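Local coordinates for protein lovastatin nonaketide synthase, polyketide synthase component (Aspergillus terreus, PDB 7CPX) that builds, together with its partner LovC, the dihydromonacolin L nonaketide of lovastatin from malonyl-CoA, S-adenosylmethionine and NADPH while the growing chain stays tethered to its acyl-carrier domain, at residues A[1270-1281]-A[1806-1817]. The protein carries 2 engineered substitutions. Numbering follows the deposited sequence.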
ATOM      1  N   HIS A1270     -41.497  18.651   8.224  1.00 98.54           N
ATOM      2  CA  HIS A1270     -42.843  18.092   8.280  1.00 98.54           C
ATOM      3  C   HIS A1270     -43.821  19.126   8.827  1.00 98.54           C
ATOM      4  O   HIS A1270     -43.797  19.447  10.019  1.00 98.54           O
ATOM      5  CB  HIS A1270     -42.881  16.773   9.048  1.00 98.54           C
ATOM      6  CG  HIS A1270     -44.125  15.977   8.814  1.00 98.54           C
ATOM      7  ND1 HIS A1270     -44.502  15.536   7.564  1.00 98.54           N
ATOM      8  CD2 HIS A1270     -45.079  15.543   9.669  1.00 98.54           C
ATOM      9  CE1 HIS A1270     -45.633  14.862   7.660  1.00 98.54           C
ATOM     10  NE2 HIS A1270     -46.004  14.850   8.927  1.00 98.54           N
ATOM     11  N   ALA A1271     -44.682  19.646   7.951  1.00102.42           N
ATOM     12  CA  ALA A1271     -45.586  20.737   8.291  1.00102.42           C
ATOM     13  C   ALA A1271     -46.945  20.246   8.773  1.00102.42           C
ATOM     14  O   ALA A1271     -47.951  20.943   8.590  1.00102.42           O
ATOM     15  CB  ALA A1271     -45.754  21.665   7.088  1.00102.42           C
ATOM     16  N   MET A1272     -47.006  19.064   9.387  1.00102.76           N
ATOM     17  CA  MET A1272     -48.298  18.511   9.777  1.00102.76           C
ATOM     18  C   MET A1272     -48.998  19.408  10.791  1.00102.76           C
ATOM     19  O   MET A1272     -50.201  19.666  10.678  1.00102.76           O
ATOM     20  CB  MET A1272     -48.118  17.099  10.335  1.00102.76           C
ATOM     21  CG  MET A1272     -47.379  17.028  11.664  1.00102.76           C
ATOM     22  SD  MET A1272     -47.235  15.340  12.276  1.00102.76           S
ATOM     23  CE  MET A1272     -47.030  15.640  14.028  1.00102.76           C
ATOM     24  N   PHE A1273     -48.257  19.906  11.777  1.00101.29           N
ATOM     25  CA  PHE A1273     -48.867  20.710  12.830  1.00101.29           C
ATOM     26  C   PHE A1273     -49.505  21.962  12.248  1.00101.29           C
ATOM     27  O   PHE A1273     -48.969  22.588  11.330  1.00101.29           O
ATOM     28  CB  PHE A1273     -47.824  21.101  13.877  1.00101.29           C
ATOM     29  CG  PHE A1273     -47.445  19.990  14.815  1.00101.29           C
ATOM     30  CD1 PHE A1273     -48.411  19.250  15.468  1.00101.29           C
ATOM     31  CD2 PHE A1273     -46.116  19.695  15.047  1.00101.29           C
ATOM     32  CE1 PHE A1273     -48.058  18.236  16.333  1.00101.29           C
ATOM     33  CE2 PHE A1273     -45.757  18.682  15.908  1.00101.29           C
ATOM     34  CZ  PHE A1273     -46.730  17.951  16.552  1.00101.29           C
ATOM     35  N   ALA A1274     -50.662  22.327  12.794  1.00106.06           N
ATOM     36  CA  ALA A1274     -51.364  23.532  12.385  1.00106.06           C
ATOM     37  C   ALA A1274     -52.236  24.006  13.537  1.00106.06           C
ATOM     38  O   ALA A1274     -52.597  23.226  14.421  1.00106.06           O
ATOM     39  CB  ALA A1274     -52.216  23.290  11.135  1.00106.06           C
ATOM     40  N   ARG A1275     -52.570  25.292  13.516  1.00108.81           N
ATOM     41  CA  ARG A1275     -53.401  25.905  14.539  1.00108.81           C
ATOM     42  C   ARG A1275     -54.556  26.653  13.891  1.00108.81           C
ATOM     43  O   ARG A1275     -54.450  27.141  12.760  1.00108.81           O
ATOM     44  CB  ARG A1275     -52.595  26.872  15.418  1.00108.81           C
ATOM     45  CG  ARG A1275     -51.887  27.975  14.652  1.00108.81           C
ATOM     46  CD  ARG A1275     -51.345  29.050  15.585  1.00108.81           C
ATOM     47  NE  ARG A1275     -50.642  28.486  16.734  1.00108.81           N
ATOM     48  CZ  ARG A1275     -51.125  28.418  17.968  1.00108.81           C
ATOM     49  NH1 ARG A1275     -52.324  28.889  18.274  1.00108.81           N
ATOM     50  NH2 ARG A1275     -50.383  27.866  18.924  1.00108.81           N
ATOM     51  N   TRP A1276     -55.664  26.733  14.629  1.00113.42           N
ATOM     52  CA  TRP A1276     -56.842  27.485  14.206  1.00113.42           C
ATOM     53  C   TRP A1276     -56.594  28.963  14.480  1.00113.42           C
ATOM     54  O   TRP A1276     -57.068  29.539  15.462  1.00113.42           O
ATOM     55  CB  TRP A1276     -58.091  27.003  14.935  1.00113.42           C
ATOM     56  CG  TRP A1276     -58.611  25.689  14.470  1.00113.42           C
ATOM     57  CD1 TRP A1276     -57.994  24.817  13.632  1.00113.42           C
ATOM     58  CD2 TRP A1276     -59.868  25.096  14.814  1.00113.42           C
ATOM     59  NE1 TRP A1276     -58.784  23.713  13.430  1.00113.42           N
ATOM     60  CE2 TRP A1276     -59.942  23.859  14.147  1.00113.42           C
ATOM     61  CE3 TRP A1276     -60.938  25.489  15.623  1.00113.42           C
ATOM     62  CZ2 TRP A1276     -61.041  23.012  14.261  1.00113.42           C
ATOM     63  CZ3 TRP A1276     -62.029  24.648  15.736  1.00113.42           C
ATOM     64  CH2 TRP A1276     -62.072  23.424  15.059  1.00113.42           C
ATOM     65  N   SER A1277     -55.825  29.592  13.596  1.00115.58           N
ATOM     66  CA  SER A1277     -55.706  31.038  13.661  1.00115.58           C
ATOM     67  C   SER A1277     -57.107  31.616  13.536  1.00115.58           C
ATOM     68  O   SER A1277     -57.743  31.489  12.486  1.00115.58           O
ATOM     69  CB  SER A1277     -54.791  31.564  12.557  1.00115.58           C
ATOM     70  OG  SER A1277     -54.623  32.967  12.658  1.00115.58           O
ATOM     71  N   TRP A1278     -57.610  32.211  14.610  1.00115.65           N
ATOM     72  CA  TRP A1278     -58.962  32.762  14.650  1.00115.65           C
ATOM     73  C   TRP A1278     -58.849  34.258  14.380  1.00115.65           C
ATOM     74  O   TRP A1278     -58.368  35.021  15.217  1.00115.65           O
ATOM     75  CB  TRP A1278     -59.625  32.481  15.991  1.00115.65           C
ATOM     76  CG  TRP A1278     -60.155  31.089  16.149  1.00115.65           C
ATOM     77  CD1 TRP A1278     -59.553  30.053  16.795  1.00115.65           C
ATOM     78  CD2 TRP A1278     -61.409  30.588  15.672  1.00115.65           C
ATOM     79  NE1 TRP A1278     -60.347  28.934  16.743  1.00115.65           N
ATOM     80  CE2 TRP A1278     -61.494  29.237  16.059  1.00115.65           C
ATOM     81  CE3 TRP A1278     -62.464  31.149  14.950  1.00115.65           C
ATOM     82  CZ2 TRP A1278     -62.592  28.440  15.748  1.00115.65           C
ATOM     83  CZ3 TRP A1278     -63.552  30.359  14.645  1.00115.65           C
ATOM     84  CH2 TRP A1278     -63.609  29.019  15.042  1.00115.65           C
ATOM     85  N   GLY A1279     -59.299  34.679  13.200  1.00122.32           N
ATOM     86  CA  GLY A1279     -59.178  36.062  12.807  1.00122.32           C
ATOM     87  C   GLY A1279     -60.486  36.631  12.301  1.00122.32           C
ATOM     88  O   GLY A1279     -61.388  35.897  11.900  1.00122.32           O
ATOM     89  N   PRO A1280     -60.606  37.957  12.279  1.00126.00           N
ATOM     90  CA  PRO A1280     -61.903  38.571  11.974  1.00126.00           C
ATOM     91  C   PRO A1280     -62.445  38.157  10.616  1.00126.00           C
ATOM     92  O   PRO A1280     -61.708  37.953   9.648  1.00126.00           O
ATOM     93  CB  PRO A1280     -61.602  40.073  12.007  1.00126.00           C
ATOM     94  CG  PRO A1280     -60.374  40.204  12.830  1.00126.00           C
ATOM     95  CD  PRO A1280     -59.574  38.967  12.571  1.00126.00           C
ATOM     96  N   LEU A1281     -63.772  38.035  10.560  1.00126.39           N
ATOM     97  CA  LEU A1281     -64.477  37.818   9.305  1.00126.39           C
ATOM     98  C   LEU A1281     -64.367  39.010   8.364  1.00126.39           C
ATOM     99  O   LEU A1281     -64.655  38.868   7.173  1.00126.39           O
ATOM    100  CB  LEU A1281     -65.953  37.524   9.580  1.00126.39           C
ATOM    101  CG  LEU A1281     -66.799  37.090   8.379  1.00126.39           C
ATOM    102  CD1 LEU A1281     -66.963  35.583   8.357  1.00126.39           C
ATOM    103  CD2 LEU A1281     -68.152  37.781   8.392  1.00126.39           C
ATOM    104  N   TRP A1806     -65.966  36.183  13.330  1.00120.80           N
ATOM    105  CA  TRP A1806     -64.607  35.703  13.154  1.00120.80           C
ATOM    106  C   TRP A1806     -64.650  34.379  12.406  1.00120.80           C
ATOM    107  O   TRP A1806     -65.684  33.711  12.334  1.00120.80           O
ATOM    108  CB  TRP A1806     -63.889  35.517  14.498  1.00120.80           C
ATOM    109  CG  TRP A1806     -63.974  36.695  15.419  1.00120.80           C
ATOM    110  CD1 TRP A1806     -65.076  37.130  16.091  1.00120.80           C
ATOM    111  CD2 TRP A1806     -62.907  37.574  15.787  1.00120.80           C
ATOM    112  NE1 TRP A1806     -64.767  38.233  16.847  1.00120.80           N
ATOM    113  CE2 TRP A1806     -63.440  38.526  16.678  1.00120.80           C
ATOM    114  CE3 TRP A1806     -61.555  37.653  15.446  1.00120.80           C
ATOM    115  CZ2 TRP A1806     -62.668  39.543  17.232  1.00120.80           C
ATOM    116  CZ3 TRP A1806     -60.791  38.663  15.997  1.00120.80           C
ATOM    117  CH2 TRP A1806     -61.348  39.594  16.880  1.00120.80           C
ATOM    118  N   ILE A1807     -63.499  34.003  11.854  1.00121.28           N
ATOM    119  CA  ILE A1807     -63.365  32.750  11.117  1.00121.28           C
ATOM    120  C   ILE A1807     -62.053  32.087  11.494  1.00121.28           C
ATOM    121  O   ILE A1807     -61.054  32.753  11.801  1.00121.28           O
ATOM    122  CB  ILE A1807     -63.420  32.978   9.587  1.00121.28           C
ATOM    123  CG1 ILE A1807     -64.827  32.667   9.069  1.00121.28           C
ATOM    124  CG2 ILE A1807     -62.363  32.153   8.848  1.00121.28           C
ATOM    125  CD1 ILE A1807     -64.993  32.787   7.566  1.00121.28           C
ATOM    126  N   PRO A1808     -62.035  30.755  11.493  1.00117.92           N
ATOM    127  CA  PRO A1808     -60.786  30.026  11.714  1.00117.92           C
ATOM    128  C   PRO A1808     -60.099  29.662  10.410  1.00117.92           C
ATOM    129  O   PRO A1808     -60.734  29.347   9.402  1.00117.92           O
ATOM    130  CB  PRO A1808     -61.265  28.765  12.440  1.00117.92           C
ATOM    131  CG  PRO A1808     -62.586  28.485  11.794  1.00117.92           C
ATOM    132  CD  PRO A1808     -63.175  29.827  11.388  1.00117.92           C
ATOM    133  N   ARG A1809     -58.771  29.704  10.446  1.00119.84           N
ATOM    134  CA  ARG A1809     -57.960  29.280   9.318  1.00119.84           C
ATOM    135  C   ARG A1809     -56.781  28.475   9.834  1.00119.84           C
ATOM    136  O   ARG A1809     -56.174  28.827  10.848  1.00119.84           O
ATOM    137  CB  ARG A1809     -57.478  30.482   8.499  1.00119.84           C
ATOM    138  CG  ARG A1809     -58.612  31.362   8.006  1.00119.84           C
ATOM    139  CD  ARG A1809     -58.515  31.623   6.525  1.00119.84           C
ATOM    140  NE  ARG A1809     -59.573  32.514   6.066  1.00119.84           N
ATOM    141  CZ  ARG A1809     -60.834  32.145   5.887  1.00119.84           C
ATOM    142  NH1 ARG A1809     -61.232  30.907   6.125  1.00119.84           N
ATOM    143  NH2 ARG A1809     -61.720  33.044   5.468  1.00119.84           N
ATOM    144  N   LEU A1810     -56.462  27.391   9.137  1.00114.28           N
ATOM    145  CA  LEU A1810     -55.403  26.493   9.574  1.00114.28           C
ATOM    146  C   LEU A1810     -54.059  27.048   9.133  1.00114.28           C
ATOM    147  O   LEU A1810     -53.774  27.120   7.932  1.00114.28           O
ATOM    148  CB  LEU A1810     -55.630  25.097   9.005  1.00114.28           C
ATOM    149  CG  LEU A1810     -57.072  24.602   9.114  1.00114.28           C
ATOM    150  CD1 LEU A1810     -57.194  23.185   8.602  1.00114.28           C
ATOM    151  CD2 LEU A1810     -57.558  24.699  10.545  1.00114.28           C
ATOM    152  N   LYS A1811     -53.232  27.442  10.098  1.00113.23           N
ATOM    153  CA  LYS A1811     -51.919  28.003   9.819  1.00113.23           C
ATOM    154  C   LYS A1811     -50.856  27.190  10.538  1.00113.23           C
ATOM    155  O   LYS A1811     -50.980  26.908  11.734  1.00113.23           O
ATOM    156  CB  LYS A1811     -51.847  29.471  10.243  1.00113.23           C
ATOM    157  CG  LYS A1811     -52.877  30.342   9.543  1.00113.23           C
ATOM    158  CD  LYS A1811     -52.296  31.656   9.045  1.00113.23           C
ATOM    159  CE  LYS A1811     -52.166  32.680  10.158  1.00113.23           C
ATOM    160  NZ  LYS A1811     -51.941  34.047   9.610  1.00113.23           N
ATOM    161  N   ARG A1812     -49.809  26.822   9.805  1.00108.07           N
ATOM    162  CA  ARG A1812     -48.754  25.990  10.364  1.00108.07           C
ATOM    163  C   ARG A1812     -48.233  26.608  11.652  1.00108.07           C
ATOM    164  O   ARG A1812     -47.660  27.702  11.639  1.00108.07           O
ATOM    165  CB  ARG A1812     -47.617  25.830   9.357  1.00108.07           C
ATOM    166  CG  ARG A1812     -48.036  25.292   7.998  1.00108.07           C
ATOM    167  CD  ARG A1812     -48.617  23.897   8.098  1.00108.07           C
ATOM    168  NE  ARG A1812     -48.857  23.316   6.783  1.00108.07           N
ATOM    169  CZ  ARG A1812     -49.461  22.154   6.578  1.00108.07           C
ATOM    170  NH1 ARG A1812     -49.896  21.414   7.583  1.00108.07           N
ATOM    171  NH2 ARG A1812     -49.630  21.722   5.331  1.00108.07           N
ATOM    172  N   ASP A1813     -48.426  25.905  12.768  1.00106.64           N
ATOM    173  CA  ASP A1813     -47.964  26.386  14.068  1.00106.64           C
ATOM    174  C   ASP A1813     -46.450  26.214  14.103  1.00106.64           C
ATOM    175  O   ASP A1813     -45.906  25.213  14.577  1.00106.64           O
ATOM    176  CB  ASP A1813     -48.651  25.634  15.199  1.00106.64           C
ATOM    177  CG  ASP A1813     -48.300  26.191  16.565  1.00106.64           C
ATOM    178  OD1 ASP A1813     -47.559  27.194  16.628  1.00106.64           O
ATOM    179  OD2 ASP A1813     -48.764  25.624  17.576  1.00106.64           O
ATOM    180  N   LEU A1814     -45.757  27.230  13.585  1.00104.75           N
ATOM    181  CA  LEU A1814     -44.315  27.136  13.403  1.00104.75           C
ATOM    182  C   LEU A1814     -43.585  26.851  14.706  1.00104.75           C
ATOM    183  O   LEU A1814     -42.484  26.298  14.672  1.00104.75           O
ATOM    184  CB  LEU A1814     -43.784  28.425  12.777  1.00104.75           C
ATOM    185  CG  LEU A1814     -44.348  28.760  11.394  1.00104.75           C
ATOM    186  CD1 LEU A1814     -43.745  30.051  10.867  1.00104.75           C
ATOM    187  CD2 LEU A1814     -44.110  27.622  10.413  1.00104.75           C
ATOM    188  N   ALA A1815     -44.168  27.202  15.851  1.00100.48           N
ATOM    189  CA  ALA A1815     -43.530  26.883  17.123  1.00100.48           C
ATOM    190  C   ALA A1815     -43.399  25.374  17.303  1.00100.48           C
ATOM    191  O   ALA A1815     -42.292  24.844  17.448  1.00100.48           O
ATOM    192  CB  ALA A1815     -44.323  27.497  18.276  1.00100.48           C
ATOM    193  N   ARG A1816     -44.525  24.660  17.280  1.00103.03           N
ATOM    194  CA  ARG A1816     -44.472  23.219  17.491  1.00103.03           C
ATOM    195  C   ARG A1816     -43.935  22.482  16.273  1.00103.03           C
ATOM    196  O   ARG A1816     -43.332  21.414  16.421  1.00103.03           O
ATOM    197  CB  ARG A1816     -45.853  22.685  17.873  1.00103.03           C
ATOM    198  CG  ARG A1816     -46.943  22.948  16.858  1.00103.03           C
ATOM    199  CD  ARG A1816     -48.245  22.330  17.327  1.00103.03           C
ATOM    200  NE  ARG A1816     -49.332  23.292  17.458  1.00103.03           N
ATOM    201  CZ  ARG A1816     -50.431  23.304  16.714  1.00103.03           C
ATOM    202  NH1 ARG A1816     -50.624  22.423  15.743  1.00103.03           N
ATOM    203  NH2 ARG A1816     -51.366  24.216  16.956  1.00103.03           N
ATOM    204  N   ASN A1817     -44.125  23.025  15.068  1.00100.28           N
ATOM    205  CA  ASN A1817     -43.461  22.450  13.903  1.00100.28           C
ATOM    206  C   ASN A1817     -41.950  22.501  14.067  1.00100.28           C
ATOM    207  O   ASN A1817     -41.250  21.519  13.793  1.00100.28           O
ATOM    208  CB  ASN A1817     -43.878  23.191  12.632  1.00100.28           C
ATOM    209  CG  ASN A1817     -45.299  22.886  12.218  1.00100.28           C
ATOM    210  OD1 ASN A1817     -46.232  23.598  12.584  1.00100.28           O
ATOM    211  ND2 ASN A1817     -45.472  21.816  11.450  1.00100.28           N
TER
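Arg1275 reaches the carboxylate of Asp1813, the N-cap of the helix that follows strand 1806-1811, and so illustrates how one acid can tie a strand to a helix start. Its NH2 meets Asp1813 OD2 at 3.1 Å in a salt bridge of weak hydrogen-bond geometry, the guanidinium and carboxylate planes 78° apart. Arg1816 NE sits against the same carboxylate, too close in the model for its geometry to be trusted. With CG between its backbone N and carbonyl carbon (chi1 59°), Arg1816 lays its CD over one face of the Phe1273 ring, 3.9 Å from the centroid, a CH-pi contact, and its NH1 donates to Ala1274 O from above the carbonyl plane.

Beyond this salt-bridge network the strands run antiparallel, with paired backbone bonds at Arg1275-Lys1811, Ser1277-Arg1809 and Gly1279-Ile1807, the one from Ser1277 N to Arg1809 O weak. Pro1808 lies over one face of the Trp1278 indole, its CB 3.3 Å from the six-membered ring's centroid, again CH-pi.

Strand 1275-1280 thus edges a mixed Rossmann-like sheet whose six strands from 1797-1801 on run parallel, probably the pseudo-ketoreductase subdomain of highly reducing synthases, with the methyltransferase inserted after its first strand.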